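Local coordinates for protein D-glycerate 2-kinase (Thermotoga maritima, PDB 2B8N) that catalyses the magnesium-dependent transfer of a phosphate group from ATP to D-glycerate, giving 2-phosphoglycerate in the breakdown of serine, at residues A[24-28]-A[410-414]; A[156-160]-A[228-234]; A[303-308]-A[349-355]. All coordinates share one frame; numbering follows the deposited sequence.

Contact 1: residues A[24-28]-A[410-414]; sequences IEIVK and LLITG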
loop_
_atom_site.group_PDB
_atom_site.type_symbol
_atom_site.label_atom_id
_atom_site.label_comp_id
_atom_site.label_asym_id
_atom_site.label_seq_id
_atom_site.Cartn_x
_atom_site.Cartn_y
_atom_site.Cartn_z
ATOM N N ILE A 24 -6.262 -19.565 -7.192
ATOM C CA ILE A 24 -6.624 -18.274 -7.788
ATOM C C ILE A 24 -7.865 -17.706 -7.077
ATOM O O ILE A 24 -7.911 -16.524 -6.741
ATOM C CB ILE A 24 -6.863 -18.389 -9.349
ATOM C CG1 ILE A 24 -5.525 -18.474 -10.095
ATOM C CG2 ILE A 24 -7.660 -17.204 -9.903
ATOM C CD1 ILE A 24 -5.635 -19.058 -11.490
ATOM N N GLU A 25 -8.874 -18.549 -6.851
ATOM C CA GLU A 25 -10.074 -18.083 -6.161
ATOM C C GLU A 25 -9.706 -17.590 -4.760
ATOM O O GLU A 25 -10.113 -16.512 -4.382
ATOM C CB GLU A 25 -11.182 -19.140 -6.096
ATOM C CG GLU A 25 -12.551 -18.496 -6.133
ATOM C CD GLU A 25 -13.593 -19.249 -5.359
ATOM O OE1 GLU A 25 -13.412 -20.468 -5.138
ATOM O OE2 GLU A 25 -14.596 -18.603 -4.970
ATOM N N ILE A 26 -8.911 -18.354 -4.015
ATOM C CA ILE A 26 -8.514 -17.937 -2.649
ATOM C C ILE A 26 -7.800 -16.576 -2.633
ATOM O O ILE A 26 -8.092 -15.715 -1.772
ATOM C CB ILE A 26 -7.599 -18.973 -1.954
ATOM C CG1 ILE A 26 -8.378 -20.252 -1.656
ATOM C CG2 ILE A 26 -7.033 -18.400 -0.667
ATOM C CD1 ILE A 26 -7.497 -21.443 -1.507
ATOM N N VAL A 27 -6.866 -16.400 -3.580
ATOM C CA VAL A 27 -6.188 -15.126 -3.779
ATOM C C VAL A 27 -7.183 -14.041 -4.158
ATOM O O VAL A 27 -7.170 -13.002 -3.525
ATOM C CB VAL A 27 -5.041 -15.241 -4.798
ATOM C CG1 VAL A 27 -4.488 -13.880 -5.154
ATOM C CG2 VAL A 27 -3.923 -16.153 -4.232
ATOM N N LYS A 28 -8.075 -14.288 -5.124
ATOM C CA LYS A 28 -9.063 -13.258 -5.532
ATOM C C LYS A 28 -9.999 -12.843 -4.382
ATOM O O LYS A 28 -10.156 -11.660 -4.098
ATOM C CB LYS A 28 -9.896 -13.697 -6.755
ATOM C CG LYS A 28 -9.252 -13.378 -8.125
ATOM C CD LYS A 28 -10.218 -13.693 -9.310
ATOM C CE LYS A 28 -9.615 -13.420 -10.715
ATOM N NZ LYS A 28 -8.239 -14.005 -10.965
ATOM N N LEU A 410 0.701 -16.498 -15.916
ATOM C CA LEU A 410 0.436 -15.143 -15.430
ATOM C C LEU A 410 -0.903 -15.121 -14.684
ATOM O O LEU A 410 -1.872 -15.716 -15.145
ATOM C CB LEU A 410 0.374 -14.124 -16.578
ATOM C CG LEU A 410 1.680 -13.541 -17.117
ATOM C CD1 LEU A 410 1.376 -12.603 -18.269
ATOM C CD2 LEU A 410 2.490 -12.803 -16.029
ATOM N N LEU A 411 -0.943 -14.441 -13.535
ATOM C CA LEU A 411 -2.202 -14.153 -12.837
ATOM C C LEU A 411 -2.657 -12.755 -13.218
ATOM O O LEU A 411 -1.976 -11.775 -12.921
ATOM C CB LEU A 411 -2.049 -14.241 -11.311
ATOM C CG LEU A 411 -3.278 -13.696 -10.562
ATOM C CD1 LEU A 411 -4.410 -14.685 -10.536
ATOM C CD2 LEU A 411 -2.903 -13.289 -9.154
ATOM N N ILE A 412 -3.816 -12.683 -13.871
ATOM C CA ILE A 412 -4.406 -11.428 -14.327
ATOM C C ILE A 412 -5.682 -11.193 -13.553
ATOM O O ILE A 412 -6.648 -11.914 -13.740
ATOM C CB ILE A 412 -4.766 -11.489 -15.830
ATOM C CG1 ILE A 412 -3.575 -11.985 -16.680
ATOM C CG2 ILE A 412 -5.307 -10.116 -16.325
ATOM C CD1 ILE A 412 -2.679 -10.906 -17.198
ATOM N N THR A 413 -5.682 -10.197 -12.675
ATOM C CA THR A 413 -6.866 -9.836 -11.880
ATOM C C THR A 413 -7.521 -8.566 -12.389
ATOM O O THR A 413 -8.746 -8.431 -12.307
ATOM C CB THR A 413 -6.501 -9.582 -10.408
ATOM O OG1 THR A 413 -5.544 -8.514 -10.322
ATOM C CG2 THR A 413 -5.913 -10.826 -9.781
ATOM N N GLY A 414 -6.714 -7.653 -12.935
ATOM C CA GLY A 414 -7.160 -6.298 -13.256
ATOM C C GLY A 414 -6.844 -5.404 -12.075
ATOM O O GLY A 414 -6.450 -5.893 -11.027
#
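Leu411 reaches out from its strand to overlap Ile24 on the facing helix, its CD1 methyl lying 4.0 Å from Ile24 CG1 and 4.2 Å from Ile24 CG2. The two side chains slide past each other in opposite directions, and CD1 lies close to both branches of the isoleucine. With CG of Leu411 opposite its own backbone N (chi1 170°), the isobutyl group extends toward the helix and its two methyls serve different neighbours. CD2 turns to Val27, whose CG1 is 4.3 Å away, while on the CD1 side the Leu411 and Lys28 side chains pass each other in opposite directions. Ile24, Val27 and Lys28, three and four positions apart, share one side of the helix, and a single leucine therefore touches all of them.

Lys28 supplies the solvent-facing border. Its long chain, straight until a final bend at chi4, brings NZ within 3.9 Å of Leu411 CD1 and near the methyl of Thr413. Lys28 NZ also stands 3.8 Å from Ile412 O, a distance at which the two are not hydrogen-bonded; any attraction there is probably a loose electrostatic one. Thr413 turns its polar branch elsewhere: OG1 bonds to Gly414 O at 2.9 Å, in the carbonyl plane and on a lone pair, while CG2 is presented to Lys28.

The surroundings show what is being joined. Val27 also packs on Cys358 and Ala360 of strand 355-361, Leu411 touches Ala360, and the backbone of Leu411 pairs with Gly373. The contact thus illustrates helix 17-32 packing on a mixed beta sheet through Ile24 and Val27, with Lys28 at the border, and reaching the outermost strand, 410-411, in the layered packing characteristic of alpha/beta folds.

Contact 2: residues A[156-160]-A[228-234]; sequences LTSAL and VLEKYGI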
loop_
_atom_site.group_PDB
_atom_site.type_symbol
_atom_site.label_atom_id
_atom_site.label_comp_id
_atom_site.label_asym_id
_atom_site.label_seq_id
_atom_site.Cartn_x
_atom_site.Cartn_y
_atom_site.Cartn_z
ATOM N N LEU A 156 14.034 19.836 -2.957
ATOM C CA LEU A 156 14.711 19.396 -1.730
ATOM C C LEU A 156 14.633 17.893 -1.496
ATOM O O LEU A 156 15.603 17.298 -1.017
ATOM C CB LEU A 156 14.091 20.054 -0.489
ATOM C CG LEU A 156 14.665 21.381 -0.042
ATOM C CD1 LEU A 156 13.822 21.990 1.091
ATOM C CD2 LEU A 156 16.134 21.211 0.375
ATOM N N THR A 157 13.445 17.325 -1.759
ATOM C CA THR A 157 13.169 15.880 -1.707
ATOM C C THR A 157 14.093 15.110 -2.645
ATOM O O THR A 157 14.784 14.167 -2.246
ATOM C CB THR A 157 11.704 15.588 -2.168
ATOM O OG1 THR A 157 10.769 16.323 -1.365
ATOM C CG2 THR A 157 11.368 14.130 -2.061
ATOM N N SER A 158 14.106 15.542 -3.899
ATOM C CA SER A 158 14.867 14.878 -4.930
ATOM C C SER A 158 16.365 14.936 -4.600
ATOM O O SER A 158 17.095 13.949 -4.750
ATOM C CB SER A 158 14.561 15.532 -6.277
ATOM O OG SER A 158 15.111 14.786 -7.348
ATOM N N ALA A 159 16.809 16.086 -4.113
ATOM C CA ALA A 159 18.181 16.245 -3.663
ATOM C C ALA A 159 18.496 15.254 -2.568
ATOM O O ALA A 159 19.586 14.677 -2.542
ATOM C CB ALA A 159 18.392 17.659 -3.128
ATOM N N LEU A 160 17.547 15.072 -1.649
ATOM C CA LEU A 160 17.768 14.181 -0.517
ATOM C C LEU A 160 17.813 12.701 -0.939
ATOM O O LEU A 160 18.733 11.970 -0.536
ATOM C CB LEU A 160 16.732 14.422 0.572
ATOM C CG LEU A 160 17.021 15.599 1.514
ATOM C CD1 LEU A 160 15.805 15.858 2.389
ATOM C CD2 LEU A 160 18.241 15.358 2.399
ATOM N N VAL A 228 19.733 17.348 9.148
ATOM C CA VAL A 228 19.647 16.482 7.973
ATOM C C VAL A 228 20.187 17.192 6.737
ATOM O O VAL A 228 21.082 16.679 6.072
ATOM C CB VAL A 228 18.232 16.024 7.693
ATOM C CG1 VAL A 228 18.163 15.308 6.323
ATOM C CG2 VAL A 228 17.770 15.108 8.821
ATOM N N LEU A 229 19.642 18.372 6.453
ATOM C CA LEU A 229 20.074 19.184 5.312
ATOM C C LEU A 229 21.570 19.484 5.343
ATOM O O LEU A 229 22.258 19.355 4.319
ATOM C CB LEU A 229 19.289 20.491 5.269
ATOM C CG LEU A 229 17.789 20.352 5.004
ATOM C CD1 LEU A 229 17.104 21.704 5.154
ATOM C CD2 LEU A 229 17.530 19.760 3.626
ATOM N N GLU A 230 22.068 19.879 6.513
ATOM C CA GLU A 230 23.496 20.061 6.694
ATOM C C GLU A 230 24.203 18.736 6.429
ATOM O O GLU A 230 25.184 18.707 5.712
ATOM C CB GLU A 230 23.825 20.600 8.094
ATOM C CG GLU A 230 25.128 20.055 8.704
ATOM C CD GLU A 230 25.421 20.612 10.093
ATOM O OE1 GLU A 230 25.778 21.811 10.181
ATOM O OE2 GLU A 230 25.308 19.841 11.087
ATOM N N LYS A 231 23.695 17.640 6.984
ATOM C CA LYS A 231 24.349 16.340 6.812
ATOM C C LYS A 231 24.570 15.981 5.345
ATOM O O LYS A 231 25.634 15.479 4.992
ATOM C CB LYS A 231 23.576 15.213 7.498
ATOM C CG LYS A 231 24.354 13.889 7.559
ATOM C CD LYS A 231 23.735 12.892 8.565
ATOM C CE LYS A 231 23.930 11.449 8.117
ATOM N NZ LYS A 231 23.081 11.180 6.923
ATOM N N TYR A 232 23.588 16.249 4.492
ATOM C CA TYR A 232 23.707 15.921 3.070
ATOM C C TYR A 232 24.129 17.124 2.213
ATOM O O TYR A 232 24.086 17.058 0.984
ATOM C CB TYR A 232 22.407 15.280 2.562
ATOM C CG TYR A 232 22.113 13.965 3.261
ATOM C CD1 TYR A 232 22.757 12.797 2.872
ATOM C CD2 TYR A 232 21.227 13.895 4.333
ATOM C CE1 TYR A 232 22.522 11.598 3.509
ATOM C CE2 TYR A 232 20.981 12.688 4.977
ATOM C CZ TYR A 232 21.644 11.546 4.552
ATOM O OH TYR A 232 21.422 10.343 5.159
ATOM N N GLY A 233 24.545 18.211 2.866
ATOM C CA GLY A 233 24.999 19.419 2.182
ATOM C C GLY A 233 23.985 20.047 1.244
ATOM O O GLY A 233 24.361 20.562 0.205
ATOM N N ILE A 234 22.702 20.017 1.590
ATOM C CA ILE A 234 21.691 20.608 0.719
ATOM C C ILE A 234 21.431 22.065 1.102
ATOM O O ILE A 234 20.905 22.347 2.183
ATOM C CB ILE A 234 20.405 19.771 0.719
ATOM C CG1 ILE A 234 20.692 18.408 0.074
ATOM C CG2 ILE A 234 19.294 20.485 -0.057
ATOM C CD1 ILE A 234 19.806 17.291 0.543
#
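Leu156 meets two side chains of the second segment with one methyl. Its CD2 lies 3.8 Å from Leu229 CD2, the two leucines crossing at about a right angle, and it also touches CG2 of Ile234. One turn further along the helix, Ala159 offers a small surface on which Ile234 can rest: its CB is 4.0 Å from both CG1 and CD1 of the isoleucine. Leu160 follows with the widest set of partners. Its CD2 approaches Val228 CG1 at 3.9 Å and Tyr232 CD2 at 3.8 Å, reaching the aromatic ring obliquely.

Ile234 is thus shared between residues of the first helix, and its branching explains how. At chi1 -66°, CG2 stands opposite the backbone N and goes to Leu156, whereas CG1, anti to the carbonyl carbon and beside the backbone N, goes with CD1 to Ala159. The modelled approach of CD1 to Leu160 is too short to be reliable. The hydrocarbon core is continued by helix 167-175, where Leu160 also packs on Ile170 and Val173, and Val228 on Val173. Tyr232 CD2 joins the apolar cluster, while its OH is hydrogen-bonded to Glu169.

The second helix ends at Tyr232 and Gly233, and the chain turns there. Gly233 has positive phi; Gly233 N bonds to Glu230 O, and Ile234 N bonds to Leu229 O at 2.8 Å. Ile234 then folds back on its own helix, its CB 4.1 Å from Leu229 CD2, before meeting the neighbouring one. This is the Schellman motif with the apolar contact between C'' (Ile234) and C3 (Leu229) that accompanies it, here at the packing of the C-terminus of helix 222-231 against helix 150-162.

Contact 3: residues A[303-308]-A[349-355]; sequences MKEVKF and LEGIEGV
The helix-to-strand connection between helix 337-348 and strand 355-361, opened by a type II beta turn from Leu349 to Ile352, packs here against the last turns of helix 292-309 in an alpha/beta layer. Met303, present as selenomethionine, lies at the buried end. Its chain bends at chi3 (61°), carrying CE to 3.8 Å from Val355 CB and 3.9 Å from Leu349 CD1.

Ile352 fills the middle. Its CD1 lies across the Lys304 chain, 3.9 Å from CD, and near the ring edge of Phe308; its CG2 runs alongside Lys307, 4.0 Å from CG. The same Lys307 CG also lies 4.0 Å above the plane of the Phe308 ring, over its centre. The Lys307 chain, bent at chi2, carries its ammonium group past Ile352 to two backbone carbonyls, Glu353 O and Val429 O, so one charge ties the loop to the C-terminus of the chain. A methionine in its place would probably leave the carbonyls of Glu353 and Val429 without their shared donor, and the loop without this tie to the chain end. Gly354, at positive phi, passes close by, where a CB would collide with NZ. The bond from Lys307 NZ to Glu353 O is 2.7 Å long, and the nitrogen approaches from above the carbonyl plane, 64° out of it.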
loop_
_atom_site.group_PDB
_atom_site.type_symbol
_atom_site.label_atom_id
_atom_site.label_comp_id
_atom_site.label_asym_id
_atom_site.label_seq_id
_atom_site.Cartn_x
_atom_site.Cartn_y
_atom_site.Cartn_z
HETATM N N MSE A 303 7.592 -25.605 0.869
HETATM C CA MSE A 303 6.633 -26.483 0.174
HETATM C C MSE A 303 7.162 -27.931 0.030
HETATM O O MSE A 303 6.398 -28.896 0.160
HETATM C CB MSE A 303 6.235 -25.892 -1.185
HETATM C CG MSE A 303 5.486 -24.562 -1.011
HETATM SE SE MSE A 303 5.156 -23.505 -2.602
HETATM C CE MSE A 303 4.101 -24.707 -3.569
ATOM N N LYS A 304 8.469 -28.072 -0.215
ATOM C CA LYS A 304 9.094 -29.387 -0.335
ATOM C C LYS A 304 9.109 -30.093 1.021
ATOM O O LYS A 304 8.969 -31.314 1.097
ATOM C CB LYS A 304 10.516 -29.290 -0.892
ATOM C CG LYS A 304 10.644 -28.588 -2.268
ATOM C CD LYS A 304 11.918 -28.985 -2.978
ATOM C CE LYS A 304 12.742 -27.815 -3.428
ATOM N NZ LYS A 304 14.209 -28.166 -3.407
ATOM N N GLU A 305 9.257 -29.326 2.094
ATOM C CA GLU A 305 9.221 -29.927 3.412
ATOM C C GLU A 305 7.833 -30.517 3.685
ATOM O O GLU A 305 7.708 -31.635 4.193
ATOM C CB GLU A 305 9.604 -28.909 4.480
ATOM C CG GLU A 305 10.077 -29.527 5.800
ATOM C CD GLU A 305 11.375 -30.326 5.698
ATOM O OE1 GLU A 305 12.151 -30.165 4.709
ATOM O OE2 GLU A 305 11.609 -31.128 6.632
ATOM N N VAL A 306 6.803 -29.761 3.340
ATOM C CA VAL A 306 5.427 -30.210 3.517
ATOM C C VAL A 306 5.160 -31.416 2.639
ATOM O O VAL A 306 4.608 -32.418 3.099
ATOM C CB VAL A 306 4.424 -29.110 3.153
ATOM C CG1 VAL A 306 3.044 -29.691 2.925
ATOM C CG2 VAL A 306 4.397 -28.040 4.258
ATOM N N LYS A 307 5.548 -31.314 1.375
ATOM C CA LYS A 307 5.308 -32.393 0.433
ATOM C C LYS A 307 5.937 -33.723 0.909
ATOM O O LYS A 307 5.238 -34.712 1.004
ATOM C CB LYS A 307 5.780 -31.992 -0.969
ATOM C CG LYS A 307 5.661 -33.075 -2.000
ATOM C CD LYS A 307 4.223 -33.379 -2.370
ATOM C CE LYS A 307 4.158 -34.335 -3.568
ATOM N NZ LYS A 307 2.801 -34.324 -4.157
ATOM N N PHE A 308 7.222 -33.735 1.250
ATOM C CA PHE A 308 7.948 -34.986 1.551
ATOM C C PHE A 308 8.029 -35.346 3.008
ATOM O O PHE A 308 8.238 -36.500 3.313
ATOM C CB PHE A 308 9.379 -34.938 0.969
ATOM C CG PHE A 308 9.389 -34.795 -0.509
ATOM C CD1 PHE A 308 8.942 -35.845 -1.311
ATOM C CD2 PHE A 308 9.731 -33.591 -1.103
ATOM C CE1 PHE A 308 8.888 -35.712 -2.682
ATOM C CE2 PHE A 308 9.688 -33.451 -2.473
ATOM C CZ PHE A 308 9.267 -34.517 -3.272
ATOM N N LEU A 349 10.620 -25.866 -7.964
ATOM C CA LEU A 349 9.614 -26.927 -7.819
ATOM C C LEU A 349 9.499 -27.807 -9.034
ATOM O O LEU A 349 8.554 -28.576 -9.111
ATOM C CB LEU A 349 8.225 -26.349 -7.571
ATOM C CG LEU A 349 8.066 -25.383 -6.416
ATOM C CD1 LEU A 349 6.698 -24.693 -6.520
ATOM C CD2 LEU A 349 8.242 -26.119 -5.096
ATOM N N GLU A 350 10.412 -27.702 -9.996
ATOM C CA GLU A 350 10.301 -28.521 -11.202
ATOM C C GLU A 350 10.169 -29.992 -10.821
ATOM O O GLU A 350 10.928 -30.503 -9.993
ATOM C CB GLU A 350 11.502 -28.333 -12.141
ATOM C CG GLU A 350 11.410 -29.215 -13.388
ATOM C CD GLU A 350 12.424 -28.884 -14.461
ATOM O OE1 GLU A 350 13.156 -27.879 -14.330
ATOM O OE2 GLU A 350 12.479 -29.626 -15.463
ATOM N N GLY A 351 9.192 -30.668 -11.419
ATOM C CA GLY A 351 9.064 -32.114 -11.301
ATOM C C GLY A 351 8.359 -32.622 -10.067
ATOM O O GLY A 351 8.332 -33.807 -9.810
ATOM N N ILE A 352 7.777 -31.733 -9.290
ATOM C CA ILE A 352 7.088 -32.167 -8.090
ATOM C C ILE A 352 5.590 -32.107 -8.322
ATOM O O ILE A 352 5.049 -31.049 -8.612
ATOM C CB ILE A 352 7.440 -31.305 -6.884
ATOM C CG1 ILE A 352 8.928 -31.361 -6.589
ATOM C CG2 ILE A 352 6.690 -31.802 -5.658
ATOM C CD1 ILE A 352 9.362 -30.337 -5.546
ATOM N N GLU A 353 4.930 -33.253 -8.212
ATOM C CA GLU A 353 3.476 -33.318 -8.272
ATOM C C GLU A 353 2.886 -32.570 -7.101
ATOM O O GLU A 353 3.503 -32.491 -6.055
ATOM C CB GLU A 353 2.987 -34.765 -8.117
ATOM C CG GLU A 353 3.320 -35.784 -9.222
ATOM C CD GLU A 353 2.794 -37.189 -8.849
ATOM O OE1 GLU A 353 2.075 -37.296 -7.817
ATOM O OE2 GLU A 353 3.093 -38.175 -9.565
ATOM N N GLY A 354 1.687 -32.034 -7.284
ATOM C CA GLY A 354 0.824 -31.654 -6.180
ATOM C C GLY A 354 1.081 -30.303 -5.554
ATOM O O GLY A 354 0.611 -30.048 -4.433
ATOM N N VAL A 355 1.811 -29.433 -6.258
ATOM C CA VAL A 355 2.182 -28.137 -5.705
ATOM C C VAL A 355 1.716 -26.984 -6.573
ATOM O O VAL A 355 1.908 -26.988 -7.785
ATOM C CB VAL A 355 3.694 -28.019 -5.449
ATOM C CG1 VAL A 355 4.096 -28.975 -4.336
ATOM C CG2 VAL A 355 4.501 -28.295 -6.715
#

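Overall arrangement
Contact 1 joins a helix near the N-terminus to a strand near the C-terminus, and the other two are nested within that long loop in series, contact 2 closing before contact 3 opens. Contacts 1 and 3 share the mixed sheet: helix 17-32 packs over strands 355-361 and 410-411, while contact 3 lies where strand 355-361 begins. Their centres are about 22 Å apart. Contact 2 belongs to a peripheral helical cluster on the opposite side of the chain's centre from contact 1, about 42 Å from it and about 50 Å from contact 3 between centres. None touches another. The N-terminal helix thereby packs against the sheet formed by the C-terminal half, interlocking the two ends of the sequence.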